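Local coordinates for putative mannose-1-phosphate guanylyl transferase (Thermus thermophilus, PDB 2CU2), which probably transfers the guanylyl group of GTP to mannose 1-phosphate, forming GDP-mannose and releasing pyrophosphate, at residues L29-G34 with R260-V265; H271-L276 with H281-T286; S304-A309 with V315-K320. One frame throughout, in Å; residues are numbered along the deposited sequence.

Contact 1. Residues L29-G34 with R260-V265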
ATOM      1  N   LEU A  29     -12.074  10.267  12.330  1.00 38.23           N
ATOM      2  CA  LEU A  29     -11.699   9.424  11.204  1.00 39.07           C
ATOM      3  C   LEU A  29     -12.864   8.659  10.569  1.00 38.03           C
ATOM      4  O   LEU A  29     -13.683   8.050  11.245  1.00 37.40           O
ATOM      5  CB  LEU A  29     -10.647   8.453  11.744  1.00 40.74           C
ATOM      6  CG  LEU A  29      -9.469   9.188  12.394  1.00 40.91           C
ATOM      7  CD1 LEU A  29      -8.428   8.228  12.977  1.00 41.51           C
ATOM      8  CD2 LEU A  29      -8.721  10.088  11.413  1.00 42.40           C
ATOM      9  N   PRO A  30     -12.963   8.684   9.225  1.00 37.67           N
ATOM     10  CA  PRO A  30     -14.037   7.991   8.524  1.00 38.14           C
ATOM     11  C   PRO A  30     -13.804   6.483   8.515  1.00 38.44           C
ATOM     12  O   PRO A  30     -13.007   5.953   7.753  1.00 40.84           O
ATOM     13  CB  PRO A  30     -14.073   8.516   7.091  1.00 35.64           C
ATOM     14  CG  PRO A  30     -12.693   9.080   6.782  1.00 39.20           C
ATOM     15  CD  PRO A  30     -12.129   9.382   8.251  1.00 38.32           C
ATOM     16  N   LEU A  31     -14.515   5.784   9.426  1.00 37.09           N
ATOM     17  CA  LEU A  31     -14.251   4.358   9.610  1.00 36.58           C
ATOM     18  C   LEU A  31     -15.427   3.473   9.175  1.00 37.18           C
ATOM     19  O   LEU A  31     -15.571   3.106   8.017  1.00 38.38           O
ATOM     20  CB  LEU A  31     -13.935   4.120  11.085  1.00 36.27           C
ATOM     21  CG  LEU A  31     -12.452   4.326  11.405  1.00 37.83           C
ATOM     22  CD1 LEU A  31     -12.145   4.144  12.892  1.00 34.81           C
ATOM     23  CD2 LEU A  31     -11.543   3.350  10.659  1.00 34.81           C
ATOM     24  N   PHE A  32     -16.261   3.090  10.167  1.00 35.69           N
ATOM     25  CA  PHE A  32     -17.359   2.160   9.906  1.00 35.04           C
ATOM     26  C   PHE A  32     -18.548   2.840   9.210  1.00 34.25           C
ATOM     27  O   PHE A  32     -19.026   3.889   9.622  1.00 35.19           O
ATOM     28  CB  PHE A  32     -17.810   1.566  11.241  1.00 32.70           C
ATOM     29  CG  PHE A  32     -16.652   0.883  11.910  1.00 31.56           C
ATOM     30  CD1 PHE A  32     -16.149  -0.296  11.375  1.00 29.96           C
ATOM     31  CD2 PHE A  32     -16.099   1.425  13.057  1.00 30.55           C
ATOM     32  CE1 PHE A  32     -15.085  -0.935  11.997  1.00 29.91           C
ATOM     33  CE2 PHE A  32     -15.030   0.779  13.675  1.00 29.04           C
ATOM     34  CZ  PHE A  32     -14.520  -0.400  13.148  1.00 30.51           C
ATOM     35  N   GLU A  33     -19.014   2.263   8.084  1.00 34.25           N
ATOM     36  CA  GLU A  33     -20.112   2.885   7.349  1.00 34.26           C
ATOM     37  C   GLU A  33     -19.697   4.227   6.735  1.00 34.22           C
ATOM     38  O   GLU A  33     -20.513   4.985   6.227  1.00 35.46           O
ATOM     39  CB  GLU A  33     -21.291   3.086   8.306  1.00 36.95           C
ATOM     40  CG  GLU A  33     -22.083   1.795   8.536  1.00 41.28           C
ATOM     41  CD  GLU A  33     -23.304   2.086   9.384  1.00 44.12           C
ATOM     42  OE1 GLU A  33     -23.893   3.146   9.221  1.00 44.37           O
ATOM     43  OE2 GLU A  33     -23.675   1.225  10.185  1.00 45.97           O
ATOM     44  N   GLY A  34     -18.399   4.515   6.771  1.00 33.83           N
ATOM     45  CA  GLY A  34     -17.890   5.773   6.213  1.00 33.61           C
ATOM     46  C   GLY A  34     -18.046   6.942   7.189  1.00 34.18           C
ATOM     47  O   GLY A  34     -17.760   8.095   6.885  1.00 36.38           O
ATOM     48  N   ARG A 260      -6.463  -3.784  14.098  1.00 28.99           N
ATOM     49  CA  ARG A 260      -7.064  -5.102  14.270  1.00 31.88           C
ATOM     50  C   ARG A 260      -8.508  -5.004  14.770  1.00 31.21           C
ATOM     51  O   ARG A 260      -9.316  -5.911  14.617  1.00 30.69           O
ATOM     52  CB  ARG A 260      -6.218  -5.893  15.267  1.00 36.48           C
ATOM     53  CG  ARG A 260      -6.115  -7.373  14.897  1.00 43.24           C
ATOM     54  CD  ARG A 260      -6.792  -8.276  15.934  1.00 49.14           C
ATOM     55  NE  ARG A 260      -7.435  -9.421  15.281  1.00 55.46           N
ATOM     56  CZ  ARG A 260      -6.852 -10.623  15.431  1.00 57.06           C
ATOM     57  NH1 ARG A 260      -5.752 -10.741  16.155  1.00 57.83           N
ATOM     58  NH2 ARG A 260      -7.389 -11.697  14.845  1.00 59.51           N
ATOM     59  N   ALA A 261      -8.812  -3.866  15.421  1.00 28.71           N
ATOM     60  CA  ALA A 261     -10.155  -3.682  15.962  1.00 30.90           C
ATOM     61  C   ALA A 261     -11.217  -3.739  14.863  1.00 30.87           C
ATOM     62  O   ALA A 261     -12.378  -4.053  15.090  1.00 31.12           O
ATOM     63  CB  ALA A 261     -10.204  -2.323  16.659  1.00 29.92           C
ATOM     64  N   LEU A 262     -10.791  -3.373  13.643  1.00 31.08           N
ATOM     65  CA  LEU A 262     -11.725  -3.403  12.525  1.00 30.76           C
ATOM     66  C   LEU A 262     -12.291  -4.810  12.318  1.00 30.90           C
ATOM     67  O   LEU A 262     -13.456  -5.000  11.995  1.00 30.07           O
ATOM     68  CB  LEU A 262     -10.979  -2.946  11.271  1.00 30.83           C
ATOM     69  CG  LEU A 262     -11.101  -1.438  11.033  1.00 30.72           C
ATOM     70  CD1 LEU A 262     -10.372  -0.613  12.095  1.00 29.06           C
ATOM     71  CD2 LEU A 262     -10.530  -0.998   9.684  1.00 31.13           C
ATOM     72  N   GLU A 263     -11.415  -5.796  12.484  1.00 29.50           N
ATOM     73  CA  GLU A 263     -11.834  -7.172  12.303  1.00 30.01           C
ATOM     74  C   GLU A 263     -12.814  -7.556  13.414  1.00 30.28           C
ATOM     75  O   GLU A 263     -13.865  -8.139  13.153  1.00 29.27           O
ATOM     76  CB  GLU A 263     -10.620  -8.098  12.323  1.00 30.34           C
ATOM     77  CG  GLU A 263     -10.967  -9.567  12.285  1.00 32.95           C
ATOM     78  CD  GLU A 263      -9.728 -10.438  12.174  1.00 35.33           C
ATOM     79  OE1 GLU A 263      -9.000 -10.320  11.166  1.00 35.71           O
ATOM     80  OE2 GLU A 263      -9.478 -11.235  13.096  1.00 37.56           O
ATOM     81  N   ARG A 264     -12.464  -7.216  14.652  1.00 29.19           N
ATOM     82  CA  ARG A 264     -13.314  -7.527  15.795  1.00 30.84           C
ATOM     83  C   ARG A 264     -14.678  -6.874  15.621  1.00 31.01           C
ATOM     84  O   ARG A 264     -15.719  -7.502  15.839  1.00 31.95           O
ATOM     85  CB  ARG A 264     -12.670  -7.031  17.095  1.00 30.03           C
ATOM     86  CG  ARG A 264     -11.285  -7.616  17.375  1.00 33.52           C
ATOM     87  CD  ARG A 264     -10.843  -7.337  18.802  1.00 35.57           C
ATOM     88  NE  ARG A 264     -10.837  -5.906  19.113  1.00 37.63           N
ATOM     89  CZ  ARG A 264      -9.751  -5.209  19.438  1.00 38.29           C
ATOM     90  NH1 ARG A 264      -8.563  -5.805  19.499  1.00 38.82           N
ATOM     91  NH2 ARG A 264      -9.850  -3.912  19.707  1.00 38.20           N
ATOM     92  N   VAL A 265     -14.673  -5.609  15.223  1.00 30.60           N
ATOM     93  CA  VAL A 265     -15.925  -4.899  15.040  1.00 30.95           C
ATOM     94  C   VAL A 265     -16.807  -5.569  13.984  1.00 31.81           C
ATOM     95  O   VAL A 265     -18.015  -5.666  14.168  1.00 30.80           O
ATOM     96  CB  VAL A 265     -15.682  -3.424  14.661  1.00 31.22           C
ATOM     97  CG1 VAL A 265     -17.006  -2.765  14.271  1.00 31.36           C
ATOM     98  CG2 VAL A 265     -15.053  -2.686  15.845  1.00 27.92           C
TER

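Contact 2. Residues H271-L276 with H281-T286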
ATOM      1  N   HIS A 271     -11.454 -15.754   9.016  1.00 31.32           N
ATOM      2  CA  HIS A 271     -10.788 -15.956   7.738  1.00 32.86           C
ATOM      3  C   HIS A 271     -11.292 -15.068   6.592  1.00 32.02           C
ATOM      4  O   HIS A 271     -10.621 -14.958   5.572  1.00 30.81           O
ATOM      5  CB  HIS A 271     -10.876 -17.435   7.326  1.00 33.71           C
ATOM      6  CG  HIS A 271     -12.192 -17.821   6.727  1.00 36.47           C
ATOM      7  ND1 HIS A 271     -13.150 -18.523   7.428  1.00 38.78           N
ATOM      8  CD2 HIS A 271     -12.711 -17.606   5.494  1.00 36.44           C
ATOM      9  CE1 HIS A 271     -14.202 -18.722   6.653  1.00 38.25           C
ATOM     10  NE2 HIS A 271     -13.960 -18.176   5.476  1.00 38.52           N
ATOM     11  N   GLU A 272     -12.467 -14.453   6.747  1.00 30.32           N
ATOM     12  CA  GLU A 272     -12.996 -13.565   5.707  1.00 31.17           C
ATOM     13  C   GLU A 272     -12.243 -12.231   5.810  1.00 30.02           C
ATOM     14  O   GLU A 272     -11.784 -11.862   6.894  1.00 31.73           O
ATOM     15  CB  GLU A 272     -14.505 -13.337   5.906  1.00 30.71           C
ATOM     16  CG  GLU A 272     -15.365 -14.599   5.744  1.00 32.64           C
ATOM     17  CD  GLU A 272     -15.776 -14.872   4.297  1.00 34.35           C
ATOM     18  OE1 GLU A 272     -15.250 -14.211   3.375  1.00 36.22           O
ATOM     19  OE2 GLU A 272     -16.632 -15.761   4.077  1.00 38.37           O
ATOM     20  N   ASN A 273     -12.108 -11.513   4.697  1.00 28.84           N
ATOM     21  CA  ASN A 273     -11.401 -10.236   4.721  1.00 28.70           C
ATOM     22  C   ASN A 273     -12.314  -9.099   5.171  1.00 29.74           C
ATOM     23  O   ASN A 273     -13.529  -9.152   4.981  1.00 30.65           O
ATOM     24  CB  ASN A 273     -10.802  -9.916   3.341  1.00 27.69           C
ATOM     25  CG  ASN A 273      -9.759 -10.934   2.907  1.00 26.43           C
ATOM     26  OD1 ASN A 273      -8.835 -11.254   3.656  1.00 27.64           O
ATOM     27  ND2 ASN A 273      -9.903 -11.445   1.691  1.00 26.96           N
ATOM     28  N   VAL A 274     -11.717  -8.080   5.782  1.00 29.94           N
ATOM     29  CA  VAL A 274     -12.451  -6.921   6.270  1.00 30.24           C
ATOM     30  C   VAL A 274     -11.980  -5.704   5.487  1.00 32.11           C
ATOM     31  O   VAL A 274     -10.787  -5.391   5.468  1.00 33.93           O
ATOM     32  CB  VAL A 274     -12.188  -6.690   7.769  1.00 30.70           C
ATOM     33  CG1 VAL A 274     -12.783  -5.371   8.209  1.00 30.25           C
ATOM     34  CG2 VAL A 274     -12.783  -7.838   8.577  1.00 30.33           C
ATOM     35  N   VAL A 275     -12.918  -5.020   4.845  1.00 30.88           N
ATOM     36  CA  VAL A 275     -12.588  -3.860   4.034  1.00 30.82           C
ATOM     37  C   VAL A 275     -13.351  -2.597   4.421  1.00 31.65           C
ATOM     38  O   VAL A 275     -14.561  -2.640   4.643  1.00 32.56           O
ATOM     39  CB  VAL A 275     -12.877  -4.152   2.554  1.00 31.65           C
ATOM     40  CG1 VAL A 275     -12.479  -2.957   1.694  1.00 31.36           C
ATOM     41  CG2 VAL A 275     -12.145  -5.411   2.128  1.00 29.93           C
ATOM     42  N   LEU A 276     -12.638  -1.482   4.519  1.00 31.08           N
ATOM     43  CA  LEU A 276     -13.256  -0.192   4.822  1.00 32.68           C
ATOM     44  C   LEU A 276     -12.650   0.841   3.895  1.00 32.91           C
ATOM     45  O   LEU A 276     -11.612   0.600   3.276  1.00 34.30           O
ATOM     46  CB  LEU A 276     -13.033   0.234   6.278  1.00 33.24           C
ATOM     47  CG  LEU A 276     -13.934  -0.372   7.355  1.00 33.64           C
ATOM     48  CD1 LEU A 276     -13.685   0.372   8.661  1.00 33.96           C
ATOM     49  CD2 LEU A 276     -15.414  -0.252   6.951  1.00 31.28           C
ATOM     50  N   HIS A 281     -11.008  -3.275  -2.966  1.00 34.00           N
ATOM     51  CA  HIS A 281     -10.070  -4.328  -2.584  1.00 33.68           C
ATOM     52  C   HIS A 281     -10.100  -5.479  -3.577  1.00 33.71           C
ATOM     53  O   HIS A 281     -11.123  -6.150  -3.728  1.00 33.23           O
ATOM     54  CB  HIS A 281     -10.405  -4.897  -1.208  1.00 30.03           C
ATOM     55  CG  HIS A 281      -9.473  -5.987  -0.770  1.00 31.24           C
ATOM     56  ND1 HIS A 281      -9.852  -6.995   0.092  1.00 29.25           N
ATOM     57  CD2 HIS A 281      -8.169  -6.213  -1.061  1.00 28.02           C
ATOM     58  CE1 HIS A 281      -8.823  -7.792   0.312  1.00 30.76           C
ATOM     59  NE2 HIS A 281      -7.789  -7.339  -0.376  1.00 28.99           N
ATOM     60  N   VAL A 282      -8.981  -5.708  -4.251  1.00 34.27           N
ATOM     61  CA  VAL A 282      -8.884  -6.812  -5.197  1.00 35.69           C
ATOM     62  C   VAL A 282      -8.192  -7.907  -4.401  1.00 37.32           C
ATOM     63  O   VAL A 282      -7.007  -7.800  -4.078  1.00 37.52           O
ATOM     64  CB  VAL A 282      -8.036  -6.430  -6.426  1.00 35.83           C
ATOM     65  CG1 VAL A 282      -7.781  -7.660  -7.286  1.00 36.21           C
ATOM     66  CG2 VAL A 282      -8.764  -5.363  -7.240  1.00 35.37           C
ATOM     67  N   ALA A 283      -8.940  -8.951  -4.069  1.00 36.56           N
ATOM     68  CA  ALA A 283      -8.370 -10.026  -3.258  1.00 36.88           C
ATOM     69  C   ALA A 283      -8.189 -11.333  -4.050  1.00 37.43           C
ATOM     70  O   ALA A 283      -9.125 -11.908  -4.596  1.00 37.92           O
ATOM     71  CB  ALA A 283      -9.290 -10.270  -2.060  1.00 36.20           C
ATOM     72  N   LEU A 284      -6.919 -11.783  -4.119  1.00 36.35           N
ATOM     73  CA  LEU A 284      -6.606 -13.027  -4.823  1.00 36.43           C
ATOM     74  C   LEU A 284      -5.878 -14.023  -3.910  1.00 35.55           C
ATOM     75  O   LEU A 284      -4.726 -13.851  -3.550  1.00 35.10           O
ATOM     76  CB  LEU A 284      -5.718 -12.688  -6.023  1.00 37.75           C
ATOM     77  CG  LEU A 284      -6.487 -12.051  -7.183  1.00 40.15           C
ATOM     78  CD1 LEU A 284      -5.618 -11.102  -8.007  1.00 41.69           C
ATOM     79  CD2 LEU A 284      -7.040 -13.080  -8.169  1.00 43.02           C
ATOM     80  N   ASP A 285      -6.603 -15.081  -3.500  1.00 35.97           N
ATOM     81  CA  ASP A 285      -5.998 -16.030  -2.572  1.00 36.37           C
ATOM     82  C   ASP A 285      -5.566 -15.319  -1.289  1.00 37.11           C
ATOM     83  O   ASP A 285      -4.472 -15.500  -0.783  1.00 37.57           O
ATOM     84  CB  ASP A 285      -4.772 -16.644  -3.254  1.00 39.12           C
ATOM     85  CG  ASP A 285      -4.243 -17.790  -2.397  1.00 43.71           C
ATOM     86  OD1 ASP A 285      -5.069 -18.564  -1.905  1.00 45.75           O
ATOM     87  OD2 ASP A 285      -3.029 -17.872  -2.196  1.00 43.25           O
ATOM     88  N   THR A 286      -6.464 -14.439  -0.802  1.00 35.21           N
ATOM     89  CA  THR A 286      -6.160 -13.680   0.402  1.00 33.67           C
ATOM     90  C   THR A 286      -7.139 -14.015   1.526  1.00 33.93           C
ATOM     91  O   THR A 286      -8.344 -14.099   1.325  1.00 33.78           O
ATOM     92  CB  THR A 286      -6.258 -12.193   0.057  1.00 31.62           C
ATOM     93  OG1 THR A 286      -5.210 -11.849  -0.851  1.00 30.60           O
ATOM     94  CG2 THR A 286      -6.109 -11.348   1.322  1.00 28.87           C
TER

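Contact 3. Residues S304-A309 with V315-K320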
ATOM      1  N   SER A 304      -2.020 -13.567   4.026  1.00 30.12           N
ATOM      2  CA  SER A 304      -2.988 -13.795   5.087  1.00 31.75           C
ATOM      3  C   SER A 304      -2.629 -13.083   6.381  1.00 30.90           C
ATOM      4  O   SER A 304      -1.458 -12.873   6.680  1.00 31.58           O
ATOM      5  CB  SER A 304      -3.105 -15.290   5.379  1.00 32.07           C
ATOM      6  OG  SER A 304      -3.706 -15.971   4.299  1.00 38.84           O
ATOM      7  N   GLY A 305      -3.659 -12.729   7.146  1.00 30.79           N
ATOM      8  CA  GLY A 305      -3.471 -12.075   8.424  1.00 29.86           C
ATOM      9  C   GLY A 305      -2.776 -10.730   8.408  1.00 28.61           C
ATOM     10  O   GLY A 305      -2.185 -10.325   9.415  1.00 27.78           O
ATOM     11  N   LEU A 306      -2.855 -10.021   7.291  1.00 28.47           N
ATOM     12  CA  LEU A 306      -2.199  -8.724   7.206  1.00 27.70           C
ATOM     13  C   LEU A 306      -3.147  -7.533   7.271  1.00 29.01           C
ATOM     14  O   LEU A 306      -4.339  -7.633   6.965  1.00 28.26           O
ATOM     15  CB  LEU A 306      -1.397  -8.602   5.907  1.00 27.06           C
ATOM     16  CG  LEU A 306      -0.155  -9.456   5.633  1.00 29.28           C
ATOM     17  CD1 LEU A 306       0.452  -9.023   4.293  1.00 25.52           C
ATOM     18  CD2 LEU A 306       0.874  -9.267   6.745  1.00 26.90           C
ATOM     19  N   VAL A 307      -2.594  -6.405   7.694  1.00 29.18           N
ATOM     20  CA  VAL A 307      -3.320  -5.156   7.713  1.00 27.19           C
ATOM     21  C   VAL A 307      -2.639  -4.366   6.604  1.00 28.54           C
ATOM     22  O   VAL A 307      -1.422  -4.206   6.608  1.00 28.33           O
ATOM     23  CB  VAL A 307      -3.140  -4.357   9.033  1.00 27.81           C
ATOM     24  CG1 VAL A 307      -3.592  -2.901   8.813  1.00 25.48           C
ATOM     25  CG2 VAL A 307      -3.948  -4.991  10.160  1.00 25.61           C
ATOM     26  N   VAL A 308      -3.415  -3.912   5.631  1.00 29.41           N
ATOM     27  CA  VAL A 308      -2.879  -3.098   4.549  1.00 28.04           C
ATOM     28  C   VAL A 308      -3.784  -1.874   4.585  1.00 29.58           C
ATOM     29  O   VAL A 308      -4.979  -1.983   4.307  1.00 28.06           O
ATOM     30  CB  VAL A 308      -3.012  -3.789   3.181  1.00 28.09           C
ATOM     31  CG1 VAL A 308      -2.310  -2.948   2.105  1.00 26.38           C
ATOM     32  CG2 VAL A 308      -2.413  -5.185   3.242  1.00 24.92           C
ATOM     33  N   ALA A 309      -3.225  -0.721   4.952  1.00 28.45           N
ATOM     34  CA  ALA A 309      -4.011   0.503   5.058  1.00 29.64           C
ATOM     35  C   ALA A 309      -3.433   1.624   4.216  1.00 31.87           C
ATOM     36  O   ALA A 309      -2.288   2.037   4.412  1.00 33.80           O
ATOM     37  CB  ALA A 309      -4.102   0.944   6.523  1.00 27.60           C
ATOM     38  N   VAL A 315       1.048   4.299   2.927  1.00 32.95           N
ATOM     39  CA  VAL A 315       0.594   2.922   3.011  1.00 32.70           C
ATOM     40  C   VAL A 315       1.253   2.179   4.160  1.00 31.94           C
ATOM     41  O   VAL A 315       2.448   2.313   4.410  1.00 33.83           O
ATOM     42  CB  VAL A 315       0.879   2.150   1.704  1.00 34.24           C
ATOM     43  CG1 VAL A 315       0.472   0.696   1.862  1.00 35.91           C
ATOM     44  CG2 VAL A 315       0.110   2.781   0.551  1.00 35.99           C
ATOM     45  N   LEU A 316       0.448   1.388   4.852  1.00 30.89           N
ATOM     46  CA  LEU A 316       0.910   0.588   5.972  1.00 29.68           C
ATOM     47  C   LEU A 316       0.696  -0.889   5.669  1.00 30.51           C
ATOM     48  O   LEU A 316      -0.333  -1.270   5.117  1.00 30.64           O
ATOM     49  CB  LEU A 316       0.118   0.951   7.236  1.00 27.34           C
ATOM     50  CG  LEU A 316       0.199  -0.053   8.384  1.00 27.17           C
ATOM     51  CD1 LEU A 316       1.614  -0.101   8.913  1.00 29.73           C
ATOM     52  CD2 LEU A 316      -0.774   0.336   9.495  1.00 27.91           C
ATOM     53  N   VAL A 317       1.672  -1.713   6.026  1.00 29.58           N
ATOM     54  CA  VAL A 317       1.552  -3.153   5.854  1.00 29.17           C
ATOM     55  C   VAL A 317       2.145  -3.778   7.111  1.00 29.02           C
ATOM     56  O   VAL A 317       3.338  -3.640   7.370  1.00 29.13           O
ATOM     57  CB  VAL A 317       2.319  -3.662   4.616  1.00 29.37           C
ATOM     58  CG1 VAL A 317       2.226  -5.189   4.542  1.00 29.67           C
ATOM     59  CG2 VAL A 317       1.741  -3.047   3.356  1.00 26.90           C
ATOM     60  N   VAL A 318       1.306  -4.448   7.896  1.00 29.14           N
ATOM     61  CA  VAL A 318       1.738  -5.079   9.146  1.00 28.60           C
ATOM     62  C   VAL A 318       0.833  -6.261   9.501  1.00 29.32           C
ATOM     63  O   VAL A 318      -0.368  -6.201   9.273  1.00 29.60           O
ATOM     64  CB  VAL A 318       1.691  -4.050  10.321  1.00 28.69           C
ATOM     65  CG1 VAL A 318       0.277  -3.493  10.462  1.00 26.06           C
ATOM     66  CG2 VAL A 318       2.119  -4.712  11.637  1.00 27.41           C
ATOM     67  N   PRO A 319       1.400  -7.362  10.037  1.00 29.18           N
ATOM     68  CA  PRO A 319       0.526  -8.447  10.463  1.00 29.32           C
ATOM     69  C   PRO A 319      -0.420  -7.979  11.554  1.00 30.75           C
ATOM     70  O   PRO A 319      -0.054  -7.252  12.470  1.00 30.66           O
ATOM     71  CB  PRO A 319       1.388  -9.582  11.001  1.00 29.57           C
ATOM     72  CG  PRO A 319       2.823  -9.325  10.576  1.00 28.79           C
ATOM     73  CD  PRO A 319       2.785  -7.759  10.240  1.00 29.16           C
ATOM     74  N   LYS A 320      -1.685  -8.399  11.428  1.00 29.82           N
ATOM     75  CA  LYS A 320      -2.676  -7.825  12.311  1.00 31.08           C
ATOM     76  C   LYS A 320      -2.382  -8.079  13.790  1.00 33.11           C
ATOM     77  O   LYS A 320      -2.828  -7.354  14.663  1.00 33.99           O
ATOM     78  CB  LYS A 320      -4.066  -8.317  11.915  1.00 29.03           C
ATOM     79  CG  LYS A 320      -4.256  -9.822  12.073  1.00 29.88           C
ATOM     80  CD  LYS A 320      -5.573 -10.279  11.454  1.00 30.25           C
ATOM     81  CE  LYS A 320      -5.942 -11.714  11.839  1.00 30.82           C
ATOM     82  NZ  LYS A 320      -6.943 -12.221  10.899  1.00 28.43           N
TER

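Contact 1. Residues L29-G34 with R260-V265
Phe-32, in the irregular loop that follows strand 3-8, and Leu-262, in the first turn of helix 261-266, make the nearest backbone approach, and their CA atoms are still 8.3 Å apart. At that separation the side chains do all the bridging, and the contact illustrates how one aromatic ring can tie a loop to a helix without a hydrogen bond. Phe-32 and Val-265 extend from opposite directions, and the valine meets the ring over one face. Its CG1 lies 3.8 Å from the ring centroid of Phe-32, 23° off the normal, a CH-pi contact displaced toward the rim, where CG1 comes within 3.5 Å of Phe-32 CE1. With CG1 opposite the backbone N (chi1 171°), both methyls of Val-265 come against the ring, CG2 reaching 3.6 Å from Phe-32 CZ. Leu-262 arrives obliquely, its CG 4.1 Å from Phe-32 CE1, while Leu-31 CD2 makes a looser apolar contact with Leu-262 CD1 at 4.4 Å. The ring of Tyr-111 also meets that of Phe-32. Charged groups of 260-265 pair elsewhere: Arg-260 NH2 forms a salt bridge with Glu-263 OE2 at 2.8 Å, in the guanidinium plane but from above the carboxylate plane. The attachment of loop to helix is thus wholly apolar, relying on aliphatic carbons packed against a ring and against one another instead of on directional bonds.

Contact 2. Residues H271-L276 with H281-T286
Val-275 lays its CG2 methyl obliquely against the ring of His-281, 3.5 Å from His-281 ND1, in what is probably the beta-helix part of the chain. Here strands 274-276 and 280-284 belong to different sheets, each continued by a parallel strand, 290-293 and 297-301, and their side chains meet between them. With its CG set opposite the backbone N (chi1 180°), the His-281 ring extends toward 271-276, and its CE1 edge comes within 4.1 Å of Asn-273 ND2, near the ring plane. The other nitrogen, NE2, is hydrogen-bonded to Thr-300. Asn-273 is the polar tie across the contact, showing how one side-chain amide can link 271-276 to the loop after strand 280-284. Its ND2 donates to Thr-286 O at 3.1 Å with an N-H...O angle of 153°, while OD1 accepts from the backbone N of Cys-289. With an alanine here, Thr-286 O and the backbone N of Cys-289 would probably lose these side-chain partners, and a gap would probably open beside the histidine edge. Ala-283 contributes a CB 4.0 Å from Asn-273 ND2. On the outer side of strand 280-284, Val-282 packs on Leu-333 of the second subunit. The side chains of Asn-273 and Thr-286 cross at about a right angle, bringing Thr-286 CG2 to 3.6 Å from Asn-273 OD1, and the amide donor stands above the Thr-286 carbonyl plane, 65° out of it.

Contact 3. Residues S304-A309 with V315-K320
Val-307 and Val-318 form one of two hydrogen-bonded pairs in a beta hairpin whose strand segments, 306-309 and 315-319, run antiparallel at 169° with axes 4.5 Å apart at closest approach. Backbone bonds make up the first kind of interaction. Val-307 N donates to Val-318 O at 2.7 Å and Val-318 N answers to Val-307 O; Ala-309 and Leu-316 exchange a second such pair. A fifth bond, nearly straight at 173°, runs from Lys-320 N to Gly-305 O at 2.8 Å and continues the pairing past the strand end. Pro-319 fits because it faces Leu-306 in a non-hydrogen-bonded pair, where no N-H is needed across the hairpin. Between these bonds lie CA-H...O contacts, such as Val-317 CA to Val-307 O at 3.2 Å.

Apolar contacts form the second kind. Val-307, Val-318, Ala-309 and Leu-316 share one face: Val-307 CB meets Val-318 CG1 at 3.8 Å, and Ala-309 CB meets Leu-316 CB at 4.3 Å, under cover of Trp-259. On the other face Val-308 packs against Val-317. Leu-306 and Pro-319 diverge, yet Leu-306 CD2 returns to 3.8 Å from Pro-319 CA.

The third kind is the passage of a long chain over a glycine. Lys-320 holds CG between its backbone N and carbonyl carbon (chi1 64°), which brings CG to 3.4 Å from Gly-305 O; the rest runs extended past Gly-305, and NZ is hydrogen-bonded to Gly-288 O. Beyond the hairpin, Val-315, Leu-316 and Val-317 pair in parallel with a strand of the second subunit. With backbone polar groups matched in register and valines and leucines on the faces, the hairpin carries the sheet into the dimer interface.

How the contacts relate
The three contacts follow one another along the chain and together join the nucleotidyltransferase part to the probable beta-helix and then to the partner subunit. Contact 1, centred about 15 Å from contact 2, touches it through Leu-276, whose CD1 lies 3.6 Å from Leu-262 CD2. Contacts 1 and 3 have centres about 14 Å apart and meet through charge: Glu-263 OE1 and Lys-320 NZ form a 2.8 Å salt bridge between the two family regions. Contacts 2 and 3, with nearest atoms about 5 Å apart, do not touch, yet strands 274-276, 306-311 and 314-319 belong to the same sheet, and both contacts reach the second subunit.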